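PDB 6JM7: ofchtiv-allosamidin from Ostrinia furnacalis, which probably hydrolyses chitin as a family 18 glycoside hydrolase, and is bound here by the inhibitor allosamidin. Local coordinates for residues 4-9 against 342-347. Sequence-based numbering, arbitrary orientation.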
loop_
_atom_site.group_PDB
_atom_site.type_symbol
_atom_site.label_atom_id
_atom_site.label_comp_id
_atom_site.label_asym_id
_atom_site.label_seq_id
_atom_site.Cartn_x
_atom_site.Cartn_y
_atom_site.Cartn_z
ATOM N N LYS A 4 -18.430 3.261 0.676
ATOM C CA LYS A 4 -17.254 2.502 0.268
ATOM C C LYS A 4 -16.278 3.419 -0.456
ATOM O O LYS A 4 -16.682 4.270 -1.256
ATOM C CB LYS A 4 -17.636 1.335 -0.644
ATOM C CG LYS A 4 -18.536 0.282 -0.020
ATOM C CD LYS A 4 -17.927 -0.317 1.238
ATOM C CE LYS A 4 -18.848 -1.381 1.816
ATOM N NZ LYS A 4 -18.858 -1.338 3.305
ATOM N N ILE A 5 -14.987 3.246 -0.177
ATOM C CA ILE A 5 -13.977 4.096 -0.781
ATOM C C ILE A 5 -12.903 3.237 -1.438
ATOM O O ILE A 5 -12.705 2.060 -1.111
ATOM C CB ILE A 5 -13.332 5.073 0.228
ATOM C CG1 ILE A 5 -12.639 4.325 1.362
ATOM C CG2 ILE A 5 -14.397 6.060 0.755
ATOM C CD1 ILE A 5 -11.971 5.264 2.393
ATOM N N VAL A 6 -12.215 3.853 -2.396
ATOM C CA VAL A 6 -11.107 3.240 -3.121
ATOM C C VAL A 6 -9.944 4.215 -3.013
ATOM O O VAL A 6 -10.000 5.317 -3.574
ATOM C CB VAL A 6 -11.457 2.955 -4.587
ATOM C CG1 VAL A 6 -10.259 2.420 -5.323
ATOM C CG2 VAL A 6 -12.596 1.958 -4.670
ATOM N N VAL A 7 -8.903 3.821 -2.285
ATOM C CA VAL A 7 -7.783 4.701 -1.961
ATOM C C VAL A 7 -6.620 4.295 -2.854
ATOM O O VAL A 7 -6.025 3.230 -2.654
ATOM C CB VAL A 7 -7.417 4.608 -0.472
ATOM C CG1 VAL A 7 -6.248 5.538 -0.135
ATOM C CG2 VAL A 7 -8.632 4.952 0.360
ATOM N N CYS A 8 -6.296 5.135 -3.847
ATOM C CA CYS A 8 -5.289 4.814 -4.858
ATOM C C CYS A 8 -3.986 5.524 -4.516
ATOM O O CYS A 8 -3.921 6.756 -4.589
ATOM C CB CYS A 8 -5.741 5.260 -6.247
ATOM S SG CYS A 8 -7.237 4.478 -6.867
ATOM N N TYR A 9 -2.946 4.760 -4.185
ATOM C CA TYR A 9 -1.606 5.335 -4.085
ATOM C C TYR A 9 -0.944 5.453 -5.452
ATOM O O TYR A 9 -1.017 4.542 -6.282
ATOM C CB TYR A 9 -0.716 4.495 -3.162
ATOM C CG TYR A 9 -0.989 4.730 -1.694
ATOM C CD1 TYR A 9 -2.081 4.152 -1.077
ATOM C CD2 TYR A 9 -0.176 5.563 -0.942
ATOM C CE1 TYR A 9 -2.343 4.381 0.256
ATOM C CE2 TYR A 9 -0.433 5.799 0.399
ATOM C CZ TYR A 9 -1.516 5.193 0.990
ATOM O OH TYR A 9 -1.796 5.404 2.323
ATOM N N ILE A 342 -11.063 -0.246 0.049
ATOM C CA ILE A 342 -9.865 -0.908 -0.449
ATOM C C ILE A 342 -8.817 0.159 -0.724
ATOM O O ILE A 342 -9.125 1.199 -1.318
ATOM C CB ILE A 342 -10.170 -1.702 -1.735
ATOM C CG1 ILE A 342 -11.162 -2.836 -1.456
ATOM C CG2 ILE A 342 -8.891 -2.225 -2.397
ATOM C CD1 ILE A 342 -10.598 -3.945 -0.596
ATOM N N MET A 343 -7.587 -0.098 -0.289
ATOM C CA MET A 343 -6.427 0.721 -0.612
ATOM C C MET A 343 -5.517 -0.105 -1.508
ATOM O O MET A 343 -5.398 -1.316 -1.324
ATOM C CB MET A 343 -5.684 1.140 0.669
ATOM C CG MET A 343 -4.223 1.509 0.487
ATOM S SD MET A 343 -3.464 1.809 2.100
ATOM C CE MET A 343 -2.869 0.173 2.519
ATOM N N LEU A 344 -4.905 0.525 -2.506
ATOM C CA LEU A 344 -4.046 -0.222 -3.414
ATOM C C LEU A 344 -2.673 0.419 -3.529
ATOM O O LEU A 344 -2.548 1.642 -3.663
ATOM C CB LEU A 344 -4.686 -0.342 -4.790
ATOM C CG LEU A 344 -5.191 0.992 -5.327
ATOM C CD1 LEU A 344 -4.178 1.638 -6.261
ATOM C CD2 LEU A 344 -6.518 0.760 -6.002
ATOM N N TRP A 345 -1.647 -0.421 -3.455
ATOM C CA TRP A 345 -0.292 -0.059 -3.847
ATOM C C TRP A 345 0.056 -0.864 -5.086
ATOM O O TRP A 345 0.228 -2.083 -4.992
ATOM C CB TRP A 345 0.731 -0.356 -2.748
ATOM C CG TRP A 345 2.037 0.183 -3.185
ATOM C CD1 TRP A 345 2.955 -0.432 -3.990
ATOM C CD2 TRP A 345 2.530 1.505 -2.947
ATOM N NE1 TRP A 345 4.004 0.423 -4.241
ATOM C CE2 TRP A 345 3.766 1.615 -3.610
ATOM C CE3 TRP A 345 2.048 2.600 -2.227
ATOM C CZ2 TRP A 345 4.533 2.776 -3.563
ATOM C CZ3 TRP A 345 2.802 3.745 -2.181
ATOM C CH2 TRP A 345 4.034 3.828 -2.846
ATOM N N SER A 346 0.192 -0.212 -6.241
ATOM C CA SER A 346 -0.049 1.203 -6.482
ATOM C C SER A 346 -0.609 1.297 -7.910
ATOM O O SER A 346 -0.507 0.337 -8.684
ATOM C CB SER A 346 1.237 2.019 -6.323
ATOM O OG SER A 346 2.279 1.433 -7.084
ATOM N N ILE A 347 -1.215 2.436 -8.252
ATOM C CA ILE A 347 -2.001 2.503 -9.484
ATOM C C ILE A 347 -1.127 2.319 -10.722
ATOM O O ILE A 347 -1.574 1.745 -11.723
ATOM C CB ILE A 347 -2.801 3.827 -9.523
ATOM C CG1 ILE A 347 -3.849 3.791 -10.644
ATOM C CG2 ILE A 347 -1.886 5.052 -9.639
ATOM C CD1 ILE A 347 -4.833 4.981 -10.636
#
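Tyr-9 lies against both Met-343 and Trp-345 and shows how neighbouring parallel strands can fix an aromatic ring. The CG of Tyr-9 stands anti to its own carbonyl carbon (chi1 -78°), bringing Tyr-9 CE1 within 3.4 Å of Met-343 SD in an oblique Met-aromatic contact. Along the other flank, Trp-345 CZ3 comes 3.7 Å from Tyr-9 CD2, the two ring planes inclined at 43°. The Tyr-9 backbone is gripped too: its N donates to Leu-344 O, and its O receives a nearly linear bond from Ile-347 N at 2.9 Å, just beyond the cis peptide joining Trp-345 to Ser-346. An alanine in place of Tyr-9 would probably open a gap between Met-343 and Trp-345 and deprive Asp-122 of the hydroxyl it bonds.

Leu-344 turns to the face opposite Met-343, the face shared by Val-6 and Cys-8. Its chi1 of 49° puts Leu-344 CG between backbone N and carbonyl carbon; Leu-344 CD1 then reaches Cys-8 CA at 3.6 Å and Leu-344 CD2 lies 3.9 Å from Cys-8 SG, which is in a disulfide with Cys-33. Ile-342 contributes mainly backbone: its N and O straddle Val-6, bonding Ile-5 O and Val-7 N, while its side chain packs on Ile-367 of helix 362-373. This parallel pairing of the first and last strands closes the TIM barrel of family 18, whose DxxDxDxE motif includes Asp-122.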